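WbbZ protein (Klebsiella pneumoniae subsp. pneumoniae NTUH-K2044, PDB 6X1L) is of unknown function but belongs to the polysaccharide pyruvyl transferase family, so it may add pyruvyl groups to a cell-surface polysaccharide. Local coordinates at residues A[76-81]-A[246-251]; A[212-217]-A[231-236]; A[91-96]-A[114-119]; A[123-128]-A[147-152]; A[25-30]-A[54-59]. All coordinates share one frame; numbering follows the deposited sequence.

Interaction 1: residues A[76-81]-A[246-251]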
# COMPACT_ATOMS: atom_id res chain seq x y z
N ASN A 76 0.50 11.93 17.27
CA ASN A 76 1.40 11.09 18.04
C ASN A 76 1.70 11.67 19.42
O ASN A 76 2.01 10.93 20.36
CB ASN A 76 2.70 10.86 17.27
CG ASN A 76 3.54 9.75 17.86
OD1 ASN A 76 4.38 9.99 18.73
ND2 ASN A 76 3.32 8.52 17.39
N LEU A 77 1.60 13.00 19.57
CA LEU A 77 1.94 13.67 20.83
C LEU A 77 0.78 13.55 21.82
O LEU A 77 0.09 14.51 22.14
CB LEU A 77 2.30 15.12 20.57
CG LEU A 77 3.53 15.35 19.69
CD1 LEU A 77 3.78 16.83 19.49
CD2 LEU A 77 4.73 14.66 20.29
N ILE A 78 0.59 12.33 22.32
CA ILE A 78 -0.47 12.02 23.26
C ILE A 78 0.14 11.32 24.46
O ILE A 78 0.47 10.12 24.39
CB ILE A 78 -1.58 11.17 22.63
CG1 ILE A 78 -2.28 11.97 21.53
CG2 ILE A 78 -2.58 10.73 23.70
CD1 ILE A 78 -3.40 11.22 20.85
N GLU A 79 0.28 12.04 25.57
CA GLU A 79 0.89 11.49 26.77
C GLU A 79 0.04 10.35 27.32
O GLU A 79 -1.19 10.44 27.37
CB GLU A 79 1.08 12.58 27.82
CG GLU A 79 1.78 12.12 29.08
CD GLU A 79 2.16 13.28 29.99
OE1 GLU A 79 2.97 13.06 30.91
OE2 GLU A 79 1.64 14.39 29.78
N GLY A 80 0.70 9.27 27.72
CA GLY A 80 0.01 8.06 28.11
C GLY A 80 -0.33 7.13 26.97
O GLY A 80 -0.85 6.04 27.22
N LEU A 81 -0.07 7.54 25.72
CA LEU A 81 -0.34 6.70 24.56
C LEU A 81 0.94 6.47 23.75
O LEU A 81 1.41 5.33 23.68
CB LEU A 81 -1.43 7.32 23.68
CG LEU A 81 -2.85 6.79 23.86
CD1 LEU A 81 -3.70 7.16 22.65
CD2 LEU A 81 -2.85 5.29 24.07
N ASN A 246 -13.26 7.60 19.36
CA ASN A 246 -12.23 6.88 20.09
C ASN A 246 -11.88 7.72 21.32
O ASN A 246 -12.60 8.65 21.69
CB ASN A 246 -11.02 6.58 19.20
CG ASN A 246 -10.40 7.84 18.62
OD1 ASN A 246 -10.94 8.94 18.76
ND2 ASN A 246 -9.26 7.68 17.96
N SER A 247 -10.75 7.40 21.95
CA SER A 247 -10.42 8.03 23.22
C SER A 247 -9.75 9.39 23.01
O SER A 247 -9.39 9.77 21.89
CB SER A 247 -9.51 7.11 24.05
OG SER A 247 -8.34 6.77 23.33
N TYR A 248 -9.61 10.13 24.10
CA TYR A 248 -8.97 11.45 24.10
C TYR A 248 -9.64 12.43 23.15
O TYR A 248 -9.01 13.41 22.72
CB TYR A 248 -7.47 11.33 23.76
CG TYR A 248 -6.65 10.61 24.81
CD1 TYR A 248 -6.48 9.23 24.77
CD2 TYR A 248 -6.03 11.32 25.83
CE1 TYR A 248 -5.72 8.58 25.73
CE2 TYR A 248 -5.28 10.68 26.79
CZ TYR A 248 -5.12 9.31 26.74
OH TYR A 248 -4.36 8.69 27.70
N TYR A 249 -10.91 12.19 22.81
CA TYR A 249 -11.67 13.06 21.91
C TYR A 249 -10.94 13.31 20.59
O TYR A 249 -11.09 14.36 19.97
CB TYR A 249 -12.02 14.38 22.60
CG TYR A 249 -13.01 14.20 23.72
CD1 TYR A 249 -12.59 13.94 25.01
CD2 TYR A 249 -14.38 14.26 23.47
CE1 TYR A 249 -13.50 13.77 26.04
CE2 TYR A 249 -15.29 14.09 24.49
CZ TYR A 249 -14.85 13.84 25.77
OH TYR A 249 -15.76 13.67 26.78
N LYS A 250 -10.15 12.32 20.15
CA LYS A 250 -9.32 12.52 18.97
C LYS A 250 -10.16 12.65 17.71
O LYS A 250 -10.01 13.61 16.95
CB LYS A 250 -8.32 11.36 18.84
CG LYS A 250 -7.17 11.41 19.83
CD LYS A 250 -6.73 10.01 20.26
CE LYS A 250 -6.46 9.11 19.07
NZ LYS A 250 -6.24 7.69 19.49
N ASN A 251 -11.05 11.69 17.47
CA ASN A 251 -11.92 11.77 16.30
C ASN A 251 -12.94 12.89 16.44
O ASN A 251 -13.13 13.69 15.51
CB ASN A 251 -12.62 10.42 16.07
CG ASN A 251 -11.67 9.34 15.60
OD1 ASN A 251 -10.52 9.61 15.26
ND2 ASN A 251 -12.16 8.10 15.57
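I78 and Y248 meet through two side-chain settings. The Y248 CG lies beside its own backbone N, anti to the carbonyl carbon (chi1 -67°). In I78 the CG2 branch is anti to the backbone N. I78 CG2 makes a CH-pi contact with the Y248 ring. It sits 4.0 Å from the ring centroid, over the middle of one face and only 5° off the ring normal. L81 meets the same ring obliquely, with its CG 3.9 Å from Y248 CE1. L81 and Y248 slide past each other in opposite directions. At the far end of the ring, Y248 OH passes 3.6 Å from E79 O.

The contact joins the two halves of the chain, consistent with the GT-B clan of the family. Segment 76-81 follows strand 67-71 of the six-stranded parallel sheet. Segment 246-251 follows strand 240-243 of the four-stranded sheet and leads into helix 250-259. R107 bonds to both sides, through the Y248 carbonyl and the backbone of L77 and E79.

The other I78 branch points its CD1 at K250, whose aliphatic chain bends at chi2 and chi3. I78 CD1 is 3.6 Å from K250 CD. L81 CD1 lies 4.1 Å from K250 NZ. No hydrogen bond crosses between the segments. Within 246-251, N246 OD1 receives N251 N on a lone pair at 3.0 Å, tying the loop to the first turn of the helix.

Interaction 2: residues A[212-217]-A[231-236]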
# COMPACT_ATOMS: atom_id res chain seq x y z
N CYS A 212 -3.63 3.79 -2.75
CA CYS A 212 -4.23 2.51 -2.37
C CYS A 212 -5.49 2.71 -1.53
O CYS A 212 -6.55 2.15 -1.84
CB CYS A 212 -3.22 1.66 -1.61
SG CYS A 212 -1.90 0.96 -2.62
N MSE A 213 -5.39 3.49 -0.47
CA MSE A 213 -6.54 3.71 0.41
C MSE A 213 -7.69 4.34 -0.37
O MSE A 213 -8.84 3.95 -0.22
CB MSE A 213 -6.16 4.61 1.59
CG MSE A 213 -5.07 4.03 2.50
SE MSE A 213 -4.70 5.33 3.94
CE MSE A 213 -6.25 4.97 5.06
N ILE A 214 -7.35 5.33 -1.20
CA ILE A 214 -8.36 6.00 -2.01
C ILE A 214 -8.97 5.04 -3.02
O ILE A 214 -10.19 5.00 -3.20
CB ILE A 214 -7.76 7.25 -2.69
CG1 ILE A 214 -7.52 8.35 -1.66
CG2 ILE A 214 -8.66 7.74 -3.82
CD1 ILE A 214 -6.93 9.61 -2.24
N ASN A 215 -8.13 4.24 -3.71
CA ASN A 215 -8.65 3.25 -4.64
C ASN A 215 -9.67 2.34 -3.97
O ASN A 215 -10.71 2.02 -4.54
CB ASN A 215 -7.52 2.39 -5.22
CG ASN A 215 -6.61 3.17 -6.14
OD1 ASN A 215 -6.98 4.21 -6.68
ND2 ASN A 215 -5.41 2.65 -6.33
N PHE A 216 -9.36 1.90 -2.74
CA PHE A 216 -10.28 1.03 -2.02
C PHE A 216 -11.61 1.72 -1.78
O PHE A 216 -12.68 1.15 -2.05
CB PHE A 216 -9.64 0.60 -0.69
CG PHE A 216 -10.56 -0.20 0.19
CD1 PHE A 216 -10.70 -1.57 -0.01
CD2 PHE A 216 -11.29 0.41 1.20
CE1 PHE A 216 -11.54 -2.32 0.79
CE2 PHE A 216 -12.14 -0.33 2.00
CZ PHE A 216 -12.26 -1.70 1.80
N LEU A 217 -11.57 2.96 -1.30
CA LEU A 217 -12.79 3.65 -0.89
C LEU A 217 -13.64 4.08 -2.08
O LEU A 217 -14.86 4.15 -1.96
CB LEU A 217 -12.43 4.86 -0.03
CG LEU A 217 -11.72 4.54 1.29
CD1 LEU A 217 -11.14 5.82 1.90
CD2 LEU A 217 -12.69 3.87 2.25
N ALA A 231 -12.01 8.47 7.43
CA ALA A 231 -13.16 9.37 7.42
C ALA A 231 -12.87 10.61 6.59
O ALA A 231 -13.72 11.08 5.83
CB ALA A 231 -13.55 9.74 8.84
N ILE A 232 -11.66 11.17 6.73
CA ILE A 232 -11.30 12.36 5.96
C ILE A 232 -11.27 12.04 4.47
O ILE A 232 -11.85 12.77 3.65
CB ILE A 232 -9.96 12.93 6.46
CG1 ILE A 232 -10.16 13.65 7.80
CG2 ILE A 232 -9.38 13.89 5.43
CD1 ILE A 232 -8.88 14.12 8.44
N LEU A 233 -10.58 10.96 4.09
CA LEU A 233 -10.50 10.59 2.67
C LEU A 233 -11.88 10.37 2.08
O LEU A 233 -12.20 10.91 1.01
CB LEU A 233 -9.65 9.33 2.51
CG LEU A 233 -8.13 9.44 2.62
CD1 LEU A 233 -7.51 8.07 2.39
CD2 LEU A 233 -7.58 10.45 1.62
N ALA A 234 -12.72 9.59 2.76
CA ALA A 234 -14.07 9.36 2.27
C ALA A 234 -14.87 10.65 2.19
O ALA A 234 -15.70 10.81 1.29
CB ALA A 234 -14.78 8.33 3.15
N SER A 235 -14.64 11.58 3.12
CA SER A 235 -15.32 12.88 3.06
C SER A 235 -14.87 13.68 1.85
O SER A 235 -15.70 14.31 1.18
CB SER A 235 -15.06 13.67 4.35
OG SER A 235 -15.65 13.05 5.47
N LEU A 236 -13.57 13.68 1.56
CA LEU A 236 -13.08 14.31 0.34
C LEU A 236 -13.70 13.68 -0.90
O LEU A 236 -13.95 14.38 -1.89
CB LEU A 236 -11.55 14.21 0.27
CG LEU A 236 -10.75 14.89 1.38
CD1 LEU A 236 -9.26 14.74 1.13
CD2 LEU A 236 -11.14 16.36 1.48
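L233 points at helix segment 212-217 and is met there by three side chains. Its two methyls divide the work. L233 CD1 lies 3.8 Å from CB of M213, a selenomethionine. L233 CD2 lies 3.9 Å from I214 CG1 and 4.0 Å from I214 CD1. The I214 and L233 side chains cross at about a right angle, so the leucine fork lies across the isoleucine branch.

L217 also crosses L233 at about a right angle, but nearer the backbone. With its CG beside the backbone N (chi1 -63°), L217 sends CD1 to L233 CB at 3.9 Å. The same methyl comes within 4.2 Å of A234 N, against the backbone of the second helix.

The axes of segments 212-217 and 231-236 come within 10.2 Å and cross at -59°. Helices 203-218 and 228-236 flank strand 220-225 in the chain, and L217 and A234 both pack on V223 of that strand. M213 and L233 also reach V37 on helix 33-48, which belongs to the other half of the fold. The outer side of helix 203-218 faces the second subunit: C212 packs on W195 and F216 on Y199 of that subunit.

S235 OG bonds back to A231 O at 2.8 Å and also to T266 OG1 of strand 266-268. The side chains that meet are apolar, and no hydrogen bond crosses. The direct contact thus rests on van der Waals packing and the burial of apolar side chains.

Interaction 3: residues A[91-96]-A[114-119]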
# COMPACT_ATOMS: atom_id res chain seq x y z
N ASN A 91 14.81 15.38 21.98
CA ASN A 91 16.21 15.08 21.70
C ASN A 91 16.80 15.94 20.59
O ASN A 91 18.02 15.99 20.44
CB ASN A 91 16.38 13.60 21.33
CG ASN A 91 16.02 12.68 22.48
OD1 ASN A 91 16.13 13.04 23.65
ND2 ASN A 91 15.58 11.46 22.15
N ASN A 92 15.96 16.63 19.80
CA ASN A 92 16.43 17.40 18.66
C ASN A 92 16.08 18.88 18.74
O ASN A 92 16.48 19.63 17.84
CB ASN A 92 15.86 16.80 17.36
CG ASN A 92 16.28 15.36 17.15
OD1 ASN A 92 17.46 15.02 17.23
ND2 ASN A 92 15.31 14.50 16.87
N ILE A 93 15.37 19.31 19.78
CA ILE A 93 14.92 20.70 19.88
C ILE A 93 16.11 21.66 19.94
O ILE A 93 16.02 22.80 19.46
CB ILE A 93 14.00 20.86 21.10
CG1 ILE A 93 13.49 22.30 21.23
CG2 ILE A 93 14.70 20.43 22.38
CD1 ILE A 93 12.13 22.53 20.60
N GLY A 94 17.24 21.22 20.51
CA GLY A 94 18.39 22.09 20.64
C GLY A 94 19.14 22.34 19.35
O GLY A 94 19.91 23.30 19.27
N LYS A 95 18.91 21.51 18.33
CA LYS A 95 19.64 21.64 17.07
C LYS A 95 19.14 22.78 16.20
O LYS A 95 19.88 23.24 15.32
CB LYS A 95 19.55 20.34 16.26
CG LYS A 95 20.11 19.10 16.93
CD LYS A 95 19.92 17.89 16.03
CE LYS A 95 20.39 16.60 16.69
NZ LYS A 95 20.19 15.43 15.79
N PHE A 96 17.90 23.23 16.39
CA PHE A 96 17.26 24.14 15.45
C PHE A 96 16.92 25.47 16.12
O PHE A 96 16.87 25.59 17.34
CB PHE A 96 15.99 23.51 14.87
CG PHE A 96 16.24 22.20 14.17
CD1 PHE A 96 16.12 21.00 14.85
CD2 PHE A 96 16.60 22.17 12.83
CE1 PHE A 96 16.35 19.79 14.21
CE2 PHE A 96 16.84 20.96 12.19
CZ PHE A 96 16.71 19.77 12.88
N ILE A 114 5.53 23.91 28.05
CA ILE A 114 5.82 25.04 28.92
C ILE A 114 7.30 25.39 28.88
O ILE A 114 7.67 26.57 28.79
CB ILE A 114 5.34 24.75 30.36
CG1 ILE A 114 3.82 24.72 30.41
CG2 ILE A 114 5.91 25.77 31.34
CD1 ILE A 114 3.25 24.14 31.69
N ASN A 115 8.17 24.39 28.91
CA ASN A 115 9.61 24.64 29.00
C ASN A 115 10.26 24.93 27.65
O ASN A 115 11.44 25.27 27.62
CB ASN A 115 10.31 23.45 29.67
CG ASN A 115 10.14 23.46 31.18
OD1 ASN A 115 10.15 24.52 31.81
ND2 ASN A 115 10.00 22.28 31.76
N ASN A 116 9.52 24.81 26.54
CA ASN A 116 10.07 25.11 25.22
C ASN A 116 9.22 26.14 24.49
O ASN A 116 9.18 26.17 23.26
CB ASN A 116 10.19 23.83 24.38
CG ASN A 116 11.03 22.76 25.05
OD1 ASN A 116 12.26 22.83 25.04
ND2 ASN A 116 10.37 21.77 25.63
N ILE A 117 8.54 27.01 25.25
CA ILE A 117 7.61 27.96 24.65
C ILE A 117 8.32 28.93 23.72
O ILE A 117 7.73 29.43 22.75
CB ILE A 117 6.83 28.70 25.76
CG1 ILE A 117 5.70 29.56 25.18
CG2 ILE A 117 7.78 29.56 26.60
CD1 ILE A 117 4.74 30.09 26.21
N ASP A 118 9.61 29.19 23.95
CA ASP A 118 10.34 30.14 23.13
C ASP A 118 10.82 29.56 21.80
O ASP A 118 11.28 30.32 20.94
CB ASP A 118 11.54 30.71 23.90
CG ASP A 118 11.14 31.84 24.83
OD1 ASP A 118 10.72 31.56 25.98
OD2 ASP A 118 11.24 33.02 24.42
N LYS A 119 10.72 28.25 21.61
CA LYS A 119 11.14 27.64 20.35
C LYS A 119 10.01 27.00 19.57
O LYS A 119 10.18 26.76 18.37
CB LYS A 119 12.23 26.59 20.61
CG LYS A 119 13.33 27.08 21.54
CD LYS A 119 14.56 26.19 21.47
CE LYS A 119 15.29 26.36 20.15
NZ LYS A 119 16.55 25.57 20.12
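K119 and I93 carry this contact, with N116 beside them. It lies in the parallel, Rossmann-like half of the fold, where two successive beta-alpha-beta crossovers return to the six-stranded sheet. Segment 91-96 leaves helix 84-92 and leads to strand 98-104. Segment 114-119 leaves helix 110-115 and leads to strand 120-124.

K119 reaches across with its whole chain. A bend at chi3 (71°) places CE close to the other segment, 3.3 Å from F96 O. The ammonium group then bonds to two backbone carbonyls. K119 NZ to I93 O is 2.9 Å, with the donor tilted 28° from the carbonyl plane. Two carbonyl oxygens thus share the ammonium group, which would suit its positive charge. G94 lies alongside, with its CA 4.0 Å from K119 NZ.

I93 supplies the apolar part. Its CG1 is anti to the backbone N (chi1 -179°), which turns that branch toward the second segment. I93 CG1 meets K119 CD at 4.0 Å, and I93 CD1 meets K119 CB at 4.1 Å. K119 CB and CD therefore rest on I93, while NZ goes to the carbonyls.

N116 touches I93 through its amide oxygen, with N116 OD1 4.0 Å from I93 CG1. Its ND2 bonds back to L112 O in helix 110-115. F96 packs with its ring on Y56, Y62 and L69. The second lysine bond is K119 NZ to F96 O at 2.8 Å, nearly along the C=O axis.

Interaction 4: residues A[123-128]-A[147-152]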
# COMPACT_ATOMS: atom_id res chain seq x y z
N PHE A 123 0.85 24.35 15.46
CA PHE A 123 -0.38 24.38 14.67
C PHE A 123 -1.30 23.27 15.17
O PHE A 123 -0.89 22.11 15.24
CB PHE A 123 -0.08 24.23 13.18
CG PHE A 123 0.60 25.42 12.58
CD1 PHE A 123 -0.15 26.45 12.02
CD2 PHE A 123 1.98 25.53 12.59
CE1 PHE A 123 0.47 27.56 11.48
CE2 PHE A 123 2.61 26.63 12.05
CZ PHE A 123 1.85 27.65 11.49
N CYS A 124 -2.52 23.64 15.52
CA CYS A 124 -3.51 22.74 16.09
C CYS A 124 -4.60 22.46 15.07
O CYS A 124 -5.09 23.38 14.41
CB CYS A 124 -4.11 23.34 17.36
SG CYS A 124 -2.88 24.08 18.46
N ARG A 125 -4.97 21.18 14.94
CA ARG A 125 -5.95 20.79 13.94
C ARG A 125 -7.37 20.67 14.50
O ARG A 125 -8.27 20.23 13.78
CB ARG A 125 -5.53 19.47 13.27
CG ARG A 125 -5.53 18.25 14.17
CD ARG A 125 -5.02 17.03 13.41
NE ARG A 125 -5.12 15.81 14.19
CZ ARG A 125 -4.69 14.62 13.78
NH1 ARG A 125 -4.11 14.50 12.60
NH2 ARG A 125 -4.83 13.56 14.57
N GLU A 126 -7.58 21.05 15.76
CA GLU A 126 -8.94 21.15 16.30
C GLU A 126 -8.92 22.06 17.52
O GLU A 126 -7.87 22.50 17.98
CB GLU A 126 -9.52 19.77 16.63
CG GLU A 126 -8.50 18.67 16.90
CD GLU A 126 -7.94 18.72 18.30
OE1 GLU A 126 -8.45 19.52 19.12
OE2 GLU A 126 -6.99 17.96 18.59
N ASN A 127 -10.12 22.32 18.05
CA ASN A 127 -10.31 23.34 19.08
C ASN A 127 -9.82 22.89 20.45
O ASN A 127 -9.48 23.73 21.29
CB ASN A 127 -11.78 23.72 19.18
CG ASN A 127 -12.17 24.81 18.21
OD1 ASN A 127 -11.48 25.82 18.09
ND2 ASN A 127 -13.28 24.61 17.51
N ILE A 128 -9.81 21.58 20.71
CA ILE A 128 -9.38 21.09 22.02
C ILE A 128 -7.88 21.28 22.18
O ILE A 128 -7.41 21.76 23.22
CB ILE A 128 -9.79 19.62 22.21
CG1 ILE A 128 -11.31 19.48 22.14
CG2 ILE A 128 -9.25 19.09 23.53
CD1 ILE A 128 -11.81 18.11 22.50
N THR A 147 -5.87 25.34 12.46
CA THR A 147 -6.20 25.18 11.05
C THR A 147 -6.48 23.70 10.81
O THR A 147 -6.27 22.86 11.68
CB THR A 147 -5.07 25.71 10.15
OG1 THR A 147 -5.48 25.65 8.77
CG2 THR A 147 -3.80 24.91 10.34
N ASP A 148 -6.99 23.40 9.61
CA ASP A 148 -7.38 22.04 9.29
C ASP A 148 -6.18 21.10 9.26
O ASP A 148 -5.06 21.50 8.94
CB ASP A 148 -8.10 21.99 7.94
CG ASP A 148 -9.50 22.57 8.01
OD1 ASP A 148 -10.22 22.27 8.98
OD2 ASP A 148 -9.88 23.32 7.08
N ASP A 149 -6.43 19.84 9.61
CA ASP A 149 -5.47 18.77 9.34
C ASP A 149 -4.95 18.88 7.92
O ASP A 149 -5.66 19.31 7.01
CB ASP A 149 -6.13 17.41 9.57
CG ASP A 149 -5.18 16.24 9.31
OD1 ASP A 149 -4.44 15.84 10.24
OD2 ASP A 149 -5.18 15.71 8.18
N MSE A 150 -3.68 18.52 7.73
CA MSE A 150 -3.03 18.65 6.43
C MSE A 150 -3.79 17.93 5.31
O MSE A 150 -3.81 18.40 4.17
CB MSE A 150 -1.59 18.13 6.48
CG MSE A 150 -0.64 18.96 7.33
SE MSE A 150 -0.53 20.83 6.78
CE MSE A 150 0.21 20.62 5.00
N ALA A 151 -4.43 16.80 5.64
CA ALA A 151 -5.07 15.99 4.60
C ALA A 151 -6.14 16.76 3.84
O ALA A 151 -6.44 16.41 2.69
CB ALA A 151 -5.68 14.73 5.21
N PHE A 152 -6.70 17.83 4.41
CA PHE A 152 -7.62 18.63 3.62
C PHE A 152 -6.91 19.38 2.51
O PHE A 152 -7.58 19.84 1.57
CB PHE A 152 -8.41 19.57 4.54
CG PHE A 152 -9.30 18.84 5.51
CD1 PHE A 152 -10.57 18.42 5.13
CD2 PHE A 152 -8.85 18.53 6.78
CE1 PHE A 152 -11.38 17.73 6.01
CE2 PHE A 152 -9.66 17.83 7.67
CZ PHE A 152 -10.93 17.43 7.28
O HOH W 1 -8.60 19.13 11.26
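R125 and D149 form a salt bridge just beyond the C-terminal ends of neighbouring parallel strands. Strands 120-124 and 144-146 belong to the six-stranded, Rossmann-like sheet, and the contact lies where the chain leaves them.

The tight part starts at the backbone. T147 N bonds to C124 O at 2.9 Å, continuing the sheet pairing one step past strand 144-146. R125 CA then points its hydrogen at T147 O, a CA-H...O contact of 3.1 Å. F123 makes a looser touch: its CD1 lies 4.3 Å from T147 CG2, which approaches the ring obliquely.

The R125 CG takes the crowded position between backbone N and carbonyl carbon (chi1 66°), and the chain is then extended to NE. It runs side by side with D149, both pointing the same way. R125 NH1 meets D149 OD1 at 2.7 Å, with the guanidinium and carboxylate planes 51° apart. T105 OG1 holds R125 NE. D149 OD2 receives A151 N at 2.9 Å from above the carboxylate plane, an Asx turn. H229 NE2 is a second partner of D149 OD2, so the other half of the protein grips the same carboxylate.

The looser side lies around D148. Its CB points away from 123-128, it is partly exposed, and its carboxylate bonds to S258 instead. Nearby a water bridges the two backbones: it donates to R125 O at 2.8 Å and accepts from D149 N at 2.8 Å.

Interaction 5: residues A[25-30]-A[54-59]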
# COMPACT_ATOMS: atom_id res chain seq x y z
N VAL A 25 13.87 21.95 7.59
CA VAL A 25 14.30 20.57 7.79
C VAL A 25 13.07 19.80 8.22
O VAL A 25 12.51 20.05 9.30
CB VAL A 25 15.41 20.46 8.85
CG1 VAL A 25 15.86 19.01 8.99
CG2 VAL A 25 16.59 21.36 8.48
N TYR A 26 12.62 18.87 7.37
CA TYR A 26 11.31 18.25 7.53
C TYR A 26 11.44 16.81 8.01
O TYR A 26 12.20 16.03 7.43
CB TYR A 26 10.52 18.31 6.22
CG TYR A 26 9.21 17.55 6.26
CD1 TYR A 26 8.14 18.01 7.02
CD2 TYR A 26 9.03 16.38 5.52
CE1 TYR A 26 6.94 17.32 7.06
CE2 TYR A 26 7.83 15.69 5.55
CZ TYR A 26 6.79 16.17 6.33
OH TYR A 26 5.60 15.49 6.37
N LYS A 27 10.68 16.48 9.06
CA LYS A 27 10.56 15.11 9.55
C LYS A 27 9.09 14.71 9.46
O LYS A 27 8.25 15.26 10.19
CB LYS A 27 11.07 14.97 10.98
CG LYS A 27 10.98 13.54 11.50
CD LYS A 27 11.86 12.61 10.67
CE LYS A 27 11.60 11.14 10.98
NZ LYS A 27 10.29 10.67 10.46
N ALA A 28 8.78 13.77 8.58
CA ALA A 28 7.42 13.25 8.47
C ALA A 28 7.06 12.47 9.73
O ALA A 28 7.89 11.75 10.29
CB ALA A 28 7.28 12.36 7.24
N ASN A 29 5.82 12.62 10.16
CA ASN A 29 5.33 11.86 11.30
C ASN A 29 5.27 10.38 10.94
O ASN A 29 4.69 10.02 9.91
CB ASN A 29 3.95 12.36 11.70
CG ASN A 29 3.45 11.73 12.99
OD1 ASN A 29 4.17 11.65 13.98
ND2 ASN A 29 2.19 11.28 12.98
N PRO A 30 5.87 9.49 11.74
CA PRO A 30 5.69 8.06 11.52
C PRO A 30 4.34 7.58 12.02
O PRO A 30 3.69 8.22 12.86
CB PRO A 30 6.82 7.42 12.33
CG PRO A 30 7.75 8.55 12.68
CD PRO A 30 6.90 9.77 12.75
N ILE A 54 14.72 20.24 3.13
CA ILE A 54 15.67 19.13 3.16
C ILE A 54 15.14 18.12 4.16
O ILE A 54 14.64 18.50 5.23
CB ILE A 54 17.09 19.60 3.52
CG1 ILE A 54 17.12 20.26 4.90
CG2 ILE A 54 17.62 20.55 2.45
CD1 ILE A 54 18.52 20.42 5.46
N PRO A 55 15.18 16.82 3.85
CA PRO A 55 14.66 15.83 4.80
C PRO A 55 15.59 15.69 6.00
O PRO A 55 16.82 15.76 5.87
CB PRO A 55 14.61 14.54 3.97
CG PRO A 55 15.65 14.74 2.91
CD PRO A 55 15.65 16.21 2.60
N TYR A 56 14.99 15.51 7.17
CA TYR A 56 15.78 15.31 8.38
C TYR A 56 16.63 14.06 8.25
O TYR A 56 16.13 12.98 7.93
CB TYR A 56 14.86 15.20 9.60
CG TYR A 56 15.60 14.86 10.87
CD1 TYR A 56 16.17 15.85 11.66
CD2 TYR A 56 15.73 13.54 11.29
CE1 TYR A 56 16.85 15.54 12.82
CE2 TYR A 56 16.41 13.21 12.44
CZ TYR A 56 16.97 14.22 13.21
OH TYR A 56 17.64 13.90 14.37
N ARG A 57 17.93 14.21 8.50
CA ARG A 57 18.87 13.09 8.51
C ARG A 57 19.52 13.02 9.88
O ARG A 57 20.16 13.98 10.32
CB ARG A 57 19.92 13.24 7.41
CG ARG A 57 19.38 13.05 6.01
CD ARG A 57 18.68 11.71 5.87
NE ARG A 57 18.10 11.52 4.55
N ASP A 58 19.34 11.89 10.56
CA ASP A 58 19.92 11.70 11.88
C ASP A 58 21.44 11.69 11.78
O ASP A 58 22.01 10.99 10.95
CB ASP A 58 19.41 10.40 12.50
CG ASP A 58 19.62 10.34 14.00
OD1 ASP A 58 20.55 11.00 14.51
OD2 ASP A 58 18.84 9.63 14.67
N GLY A 59 22.09 12.48 12.64
CA GLY A 59 23.53 12.59 12.64
C GLY A 59 24.07 13.76 11.84
O GLY A 59 25.26 14.07 11.96
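K27 NZ is gripped by several acceptors while the chain beneath it rests on Y56. The ammonium bonds to A28 O at 2.6 Å, in the carbonyl plane, and forms salt bridges with D198 and D201. The bend at chi2 (62°) puts K27 CD 4.0 Å from Y56 CD2, oblique to the ring, and a second bend at chi4 turns NZ to its acceptors.

The backbone pairing runs through Y26. Y26 N donates to I54 O at 3.0 Å, and Y56 N donates to Y26 O at 2.8 Å. Both bonds flank P55, which has no N-H to give. This is the parallel ladder of a beta-alpha-beta unit: strand 23-27, helix 33-48 and strand 53-55. Strand 53-55 is outermost in the six-stranded sheet within this chain, and strand 23-27 pairs with 67-71 on its other side.

V25 and I54 share one face of the sheet. V25 CG2 meets I54 CD1 at 3.7 Å. The V25 CG1 branch is anti to the backbone N (chi1 -179°) and turns to Y56, lying 3.8 Å from Y56 CA and at the edge of its ring. On the other side of the sheet, the Y26 ring meets F46 edge-to-face.

How the interactions relate
From the N terminus, interaction 5 comes first. It closes a short loop over helix 33-48 and pairs the first two strands of the six-stranded sheet. Interaction 1 then opens at 76-81 and closes only at 246-251. It spans interactions 3, 4 and 2, which follow in series, and none cross. Interaction 3 stays in the six-stranded half, interaction 4 lies at its border with the other half, and interaction 2 pairs helices of the four-stranded half. F96 of interaction 3 packs on V25 of interaction 5. I232 and L236 of interaction 2 pack on A151 of interaction 4. Interaction 1 touches interaction 4 through Y249 and I128, and interaction 5 through N76 and N29.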